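Local coordinates for protein VipE (Legionella pneumophila subsp. pneumophila str. Philadelphia 1, PDB 4QN8) that is an effector protein of the pathogen, here its N-terminal half, whose molecular activity is not established, at residues A[31-36]-A[102-107]; A[121-126]-A[139-144]. One frame throughout, in Å; residues are numbered along the deposited sequence.

Contact 1: A[31-36]-A[102-107]; sequences ILLDPN and SLEKAF
Leu32 and Leu33, where helix 26-32 runs out, meet Leu103 and Glu104 in the first turn of helix 103-114. The apolar part rests on three leucines. Leu103, directed toward 31-36 from its CA, brings its CD2 methyl 3.7 Å from Leu32 CG. Leu33 lies nearly at right angles to Leu103 and sets its CD2 4.1 Å from Leu103 CB. That same methyl comes 3.6 Å from Glu104 OE1, an apolar flank for a buried carboxylate.

The polar link is made by one water. It donates to Leu33 O at 2.7 Å and to Glu104 OE1 at 2.8 Å, joining a main-chain carbonyl past the end of one helix to a side chain at the start of the other. Glu104 reaches it through CG placed between its backbone N and carbonyl carbon (chi1 67°) and a bend at chi2, which fold the carboxylate back beside the helix.

Each segment is also fastened locally. Ser102 OG accepts from Lys105 N at 3.1 Å as an N-cap, and Asp34 OD1 accepts from Asn36 N at 2.8 Å through its anti lone pair. Val66 and Met85 extend the apolar surroundings of Leu103. The arrangement is a leucine contact with a water-mediated carbonyl-carboxylate link beside it, between the C-terminal end of helix 26-32, continued by an Asx turn, and a serine-capped helix start within an all-alpha fold.

Contact 2: A[121-126]-A[139-144]; sequences EHFNST and DNLKAV
Phe123 meets helix 135-154 through Lys142, laid over one face of its ring, and Leu141, at its edge. The tight part is the ring face: Lys142 CE sits almost exactly above the ring centre, 3.5 Å from the centroid and 5° off the normal, in a CH-pi contact that brings it within 3.6 Å of Phe123 CE2. Further back along the lysine, CG is 3.8 Å from Phe123 CE1 and about as far from CZ. The extended zigzag beyond CG (chi2 178°, chi3 178°) sets the alternate carbons CG and CE down on the face, with CD and NZ standing farther off. Leu141 approaches near the ring plane, its CD2 3.8 Å from Phe123 CE1, and Met112 and Leu146 add to the apolar surroundings of the phenyl group. Within 121-126, Ser125 OG donates to His122 O at 2.7 Å, and Ser125 N gives that carbonyl a second bond.

The outer end of the lysine is looser. Lys142 is partly exposed, and its NZ stands 4.5 Å from the Phe123 centroid, higher above the face than CE, in a cation-pi interaction. This ammonium also forms a salt bridge with Glu120, next to the segment 121-126. The chemistry implies a lysine in two roles: its methylenes cover an aromatic ring, while its charge is probably stabilised jointly by the pi face and a carboxylate.

In the fold
The centres of the two contacts lie about 17 Å apart and their nearest atoms about 6 Å apart, without touching. They follow in series: contact 1 closes at residue 107, before contact 2 opens at 121. Contact 1 is near the centre of the molecule, its own centre about 6 Å from that of the chain, whereas contact 2 is about 14 Å out. Two helices connect them. Helix 103-114 starts in contact 1 and lends Met112 to Phe123 of contact 2; helix 135-154, which carries 139-144, also packs on Lys105 through Leu146. Contact 1 joins helix 26-32 to helix 103-114, contact 2 the 3-10 segment before helix 126-131 to the last helix, in this strand-free fold.

Contact 1: A[31-36]-A[102-107]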
loop_
_atom_site.group_PDB
_atom_site.type_symbol
_atom_site.label_atom_id
_atom_site.label_comp_id
_atom_site.label_asym_id
_atom_site.label_seq_id
_atom_site.Cartn_x
_atom_site.Cartn_y
_atom_site.Cartn_z
ATOM N N ILE A 31 -6.935 1.710 11.940
ATOM C CA ILE A 31 -6.301 2.994 12.245
ATOM C C ILE A 31 -5.082 3.230 11.338
ATOM O O ILE A 31 -4.867 4.335 10.830
ATOM C CB ILE A 31 -5.932 3.102 13.748
ATOM C CG1 ILE A 31 -7.213 3.203 14.590
ATOM C CG2 ILE A 31 -5.050 4.306 14.008
ATOM C CD1 ILE A 31 -6.993 3.094 16.096
ATOM N N LEU A 32 -4.289 2.188 11.128
ATOM C CA LEU A 32 -3.142 2.272 10.237
ATOM C C LEU A 32 -3.585 2.646 8.818
ATOM O O LEU A 32 -2.893 3.388 8.116
ATOM C CB LEU A 32 -2.394 0.932 10.230
ATOM C CG LEU A 32 -1.147 0.841 9.352
ATOM C CD1 LEU A 32 -0.089 1.858 9.824
ATOM C CD2 LEU A 32 -0.565 -0.588 9.366
ATOM N N LEU A 33 -4.759 2.160 8.426
ATOM C CA LEU A 33 -5.299 2.404 7.091
ATOM C C LEU A 33 -6.002 3.769 6.949
ATOM O O LEU A 33 -6.501 4.097 5.880
ATOM C CB LEU A 33 -6.251 1.256 6.717
ATOM C CG LEU A 33 -5.561 -0.086 6.477
ATOM C CD1 LEU A 33 -6.551 -1.271 6.515
ATOM C CD2 LEU A 33 -4.803 -0.065 5.160
ATOM N N ASP A 34 -6.059 4.556 8.027
ATOM C CA ASP A 34 -6.604 5.911 7.957
ATOM C C ASP A 34 -5.873 6.664 6.842
ATOM O O ASP A 34 -4.646 6.650 6.776
ATOM C CB ASP A 34 -6.449 6.636 9.314
ATOM C CG ASP A 34 -7.048 8.051 9.319
ATOM O OD1 ASP A 34 -6.741 8.861 8.419
ATOM O OD2 ASP A 34 -7.808 8.375 10.260
ATOM N N PRO A 35 -6.633 7.287 5.935
ATOM C CA PRO A 35 -6.018 7.945 4.775
ATOM C C PRO A 35 -4.956 8.992 5.151
ATOM O O PRO A 35 -4.092 9.296 4.340
ATOM C CB PRO A 35 -7.208 8.622 4.091
ATOM C CG PRO A 35 -8.383 7.771 4.458
ATOM C CD PRO A 35 -8.104 7.248 5.847
ATOM N N ASN A 36 -5.015 9.512 6.373
ATOM C CA ASN A 36 -4.074 10.548 6.790
ATOM C C ASN A 36 -2.862 10.057 7.564
ATOM O O ASN A 36 -2.063 10.861 8.036
ATOM C CB ASN A 36 -4.787 11.614 7.606
ATOM C CG ASN A 36 -5.752 12.404 6.779
ATOM O OD1 ASN A 36 -6.949 12.121 6.762
ATOM N ND2 ASN A 36 -5.236 13.393 6.059
ATOM N N SER A 102 -2.586 4.992 -1.152
ATOM C CA SER A 102 -3.016 4.271 0.038
ATOM C C SER A 102 -2.118 3.098 0.382
ATOM O O SER A 102 -1.444 2.538 -0.485
ATOM C CB SER A 102 -4.430 3.741 -0.150
ATOM O OG SER A 102 -4.411 2.658 -1.059
ATOM N N LEU A 103 -2.149 2.704 1.651
ATOM C CA LEU A 103 -1.316 1.594 2.105
ATOM C C LEU A 103 -1.747 0.272 1.480
ATOM O O LEU A 103 -0.904 -0.581 1.156
ATOM C CB LEU A 103 -1.356 1.490 3.629
ATOM C CG LEU A 103 -0.391 0.467 4.226
ATOM C CD1 LEU A 103 1.094 0.820 3.932
ATOM C CD2 LEU A 103 -0.607 0.372 5.729
ATOM N N GLU A 104 -3.055 0.096 1.314
ATOM C CA GLU A 104 -3.557 -1.133 0.714
ATOM C C GLU A 104 -3.118 -1.259 -0.743
ATOM O O GLU A 104 -2.795 -2.357 -1.187
ATOM C CB GLU A 104 -5.074 -1.285 0.879
ATOM C CG GLU A 104 -5.924 -0.275 0.103
ATOM C CD GLU A 104 -6.296 0.950 0.933
ATOM O OE1 GLU A 104 -5.583 1.252 1.931
ATOM O OE2 GLU A 104 -7.297 1.612 0.584
ATOM N N LYS A 105 -3.090 -0.145 -1.478
ATOM C CA LYS A 105 -2.590 -0.169 -2.854
ATOM C C LYS A 105 -1.100 -0.523 -2.875
ATOM O O LYS A 105 -0.642 -1.328 -3.706
ATOM C CB LYS A 105 -2.830 1.163 -3.580
ATOM C CG LYS A 105 -2.131 1.205 -4.941
ATOM C CD LYS A 105 -2.780 2.183 -5.911
ATOM C CE LYS A 105 -2.479 3.622 -5.542
ATOM N NZ LYS A 105 -3.207 4.559 -6.477
ATOM N N ALA A 106 -0.340 0.046 -1.950
ATOM C CA ALA A 106 1.095 -0.227 -1.936
ATOM C C ALA A 106 1.440 -1.658 -1.531
ATOM O O ALA A 106 2.342 -2.264 -2.105
ATOM C CB ALA A 106 1.843 0.765 -1.074
ATOM N N PHE A 107 0.738 -2.198 -0.538
ATOM C CA PHE A 107 0.957 -3.584 -0.139
ATOM C C PHE A 107 0.616 -4.532 -1.288
ATOM O O PHE A 107 1.357 -5.492 -1.550
ATOM C CB PHE A 107 0.118 -3.923 1.092
ATOM C CG PHE A 107 0.910 -3.976 2.363
ATOM C CD1 PHE A 107 1.462 -2.827 2.906
ATOM C CD2 PHE A 107 1.097 -5.178 3.014
ATOM C CE1 PHE A 107 2.199 -2.877 4.071
ATOM C CE2 PHE A 107 1.833 -5.238 4.188
ATOM C CZ PHE A 107 2.390 -4.079 4.710
HETATM O O HOH W 1 -6.344 3.578 3.225
#

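Contact 2: A[121-126]-A[139-144]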
loop_
_atom_site.group_PDB
_atom_site.type_symbol
_atom_site.label_atom_id
_atom_site.label_comp_id
_atom_site.label_asym_id
_atom_site.label_seq_id
_atom_site.Cartn_x
_atom_site.Cartn_y
_atom_site.Cartn_z
ATOM N N GLU A 121 -4.739 -13.633 -6.582
ATOM C CA GLU A 121 -5.963 -14.039 -5.896
ATOM C C GLU A 121 -6.757 -12.858 -5.307
ATOM O O GLU A 121 -7.956 -12.978 -5.050
ATOM C CB GLU A 121 -5.646 -15.068 -4.807
ATOM C CG GLU A 121 -4.939 -16.324 -5.323
ATOM C CD GLU A 121 -4.537 -17.272 -4.202
ATOM O OE1 GLU A 121 -4.969 -17.047 -3.046
ATOM O OE2 GLU A 121 -3.790 -18.242 -4.476
ATOM N N HIS A 122 -6.094 -11.729 -5.099
ATOM C CA HIS A 122 -6.751 -10.562 -4.498
ATOM C C HIS A 122 -7.802 -9.967 -5.426
ATOM O O HIS A 122 -8.739 -9.301 -4.969
ATOM C CB HIS A 122 -5.745 -9.472 -4.138
ATOM C CG HIS A 122 -4.817 -9.837 -3.028
ATOM N ND1 HIS A 122 -5.261 -10.267 -1.795
ATOM C CD2 HIS A 122 -3.464 -9.812 -2.956
ATOM C CE1 HIS A 122 -4.214 -10.502 -1.016
ATOM N NE2 HIS A 122 -3.121 -10.224 -1.696
ATOM N N PHE A 123 -7.654 -10.206 -6.728
ATOM C CA PHE A 123 -8.599 -9.653 -7.703
ATOM C C PHE A 123 -9.906 -10.417 -7.734
ATOM O O PHE A 123 -10.853 -9.997 -8.392
ATOM C CB PHE A 123 -7.959 -9.581 -9.092
ATOM C CG PHE A 123 -6.750 -8.694 -9.128
ATOM C CD1 PHE A 123 -6.882 -7.325 -9.297
ATOM C CD2 PHE A 123 -5.487 -9.216 -8.926
ATOM C CE1 PHE A 123 -5.768 -6.499 -9.304
ATOM C CE2 PHE A 123 -4.369 -8.394 -8.931
ATOM C CZ PHE A 123 -4.509 -7.037 -9.114
ATOM N N ASN A 124 -9.945 -11.535 -7.015
ATOM C CA ASN A 124 -11.162 -12.319 -6.831
ATOM C C ASN A 124 -11.940 -11.950 -5.568
ATOM O O ASN A 124 -13.039 -12.463 -5.334
ATOM C CB ASN A 124 -10.826 -13.813 -6.796
ATOM C CG ASN A 124 -10.397 -14.342 -8.143
ATOM O OD1 ASN A 124 -10.822 -13.837 -9.186
ATOM N ND2 ASN A 124 -9.551 -15.371 -8.134
ATOM N N SER A 125 -11.370 -11.062 -4.760
ATOM C CA SER A 125 -11.923 -10.744 -3.451
ATOM C C SER A 125 -13.225 -9.963 -3.611
ATOM O O SER A 125 -13.423 -9.279 -4.628
ATOM C CB SER A 125 -10.914 -9.923 -2.641
ATOM O OG SER A 125 -10.697 -8.663 -3.267
ATOM N N THR A 126 -14.106 -10.065 -2.617
ATOM C CA THR A 126 -15.401 -9.381 -2.666
ATOM C C THR A 126 -15.221 -7.881 -2.893
ATOM O O THR A 126 -15.935 -7.273 -3.691
ATOM C CB THR A 126 -16.208 -9.613 -1.370
ATOM O OG1 THR A 126 -16.455 -11.021 -1.200
ATOM C CG2 THR A 126 -17.546 -8.881 -1.424
ATOM N N ASP A 139 -8.624 -4.693 -15.754
ATOM C CA ASP A 139 -7.497 -4.445 -16.662
ATOM C C ASP A 139 -6.799 -3.115 -16.375
ATOM O O ASP A 139 -5.573 -3.060 -16.308
ATOM C CB ASP A 139 -7.968 -4.449 -18.109
ATOM C CG ASP A 139 -8.195 -5.854 -18.659
ATOM O OD1 ASP A 139 -8.233 -6.816 -17.864
ATOM O OD2 ASP A 139 -8.334 -5.991 -19.892
ATOM N N ASN A 140 -7.577 -2.044 -16.234
ATOM C CA ASN A 140 -7.001 -0.734 -15.918
ATOM C C ASN A 140 -6.430 -0.681 -14.508
ATOM O O ASN A 140 -5.425 0.003 -14.263
ATOM C CB ASN A 140 -8.019 0.395 -16.127
ATOM C CG ASN A 140 -8.270 0.691 -17.590
ATOM O OD1 ASN A 140 -7.348 0.671 -18.412
ATOM N ND2 ASN A 140 -9.523 0.975 -17.923
ATOM N N LEU A 141 -7.074 -1.376 -13.569
ATOM C CA LEU A 141 -6.554 -1.456 -12.200
ATOM C C LEU A 141 -5.131 -2.002 -12.238
ATOM O O LEU A 141 -4.227 -1.460 -11.589
ATOM C CB LEU A 141 -7.450 -2.329 -11.308
ATOM C CG LEU A 141 -6.966 -2.605 -9.874
ATOM C CD1 LEU A 141 -6.678 -1.278 -9.164
ATOM C CD2 LEU A 141 -7.986 -3.429 -9.077
ATOM N N LYS A 142 -4.919 -3.056 -13.022
ATOM C CA LYS A 142 -3.592 -3.654 -13.124
ATOM C C LYS A 142 -2.608 -2.833 -13.955
ATOM O O LYS A 142 -1.472 -2.581 -13.522
ATOM C CB LYS A 142 -3.685 -5.079 -13.688
ATOM C CG LYS A 142 -4.355 -6.069 -12.751
ATOM C CD LYS A 142 -4.446 -7.433 -13.414
ATOM C CE LYS A 142 -5.067 -8.463 -12.482
ATOM N NZ LYS A 142 -5.222 -9.773 -13.188
ATOM N N ALA A 143 -3.034 -2.430 -15.144
ATOM C CA ALA A 143 -2.106 -1.856 -16.122
ATOM C C ALA A 143 -1.835 -0.376 -15.884
ATOM O O ALA A 143 -0.773 0.123 -16.249
ATOM C CB ALA A 143 -2.614 -2.074 -17.533
ATOM N N VAL A 144 -2.798 0.337 -15.299
ATOM C CA VAL A 144 -2.637 1.782 -15.107
ATOM C C VAL A 144 -2.434 2.156 -13.645
ATOM O O VAL A 144 -1.492 2.885 -13.303
ATOM C CB VAL A 144 -3.839 2.565 -15.665
ATOM C CG1 VAL A 144 -3.702 4.054 -15.351
ATOM C CG2 VAL A 144 -3.963 2.328 -17.168
#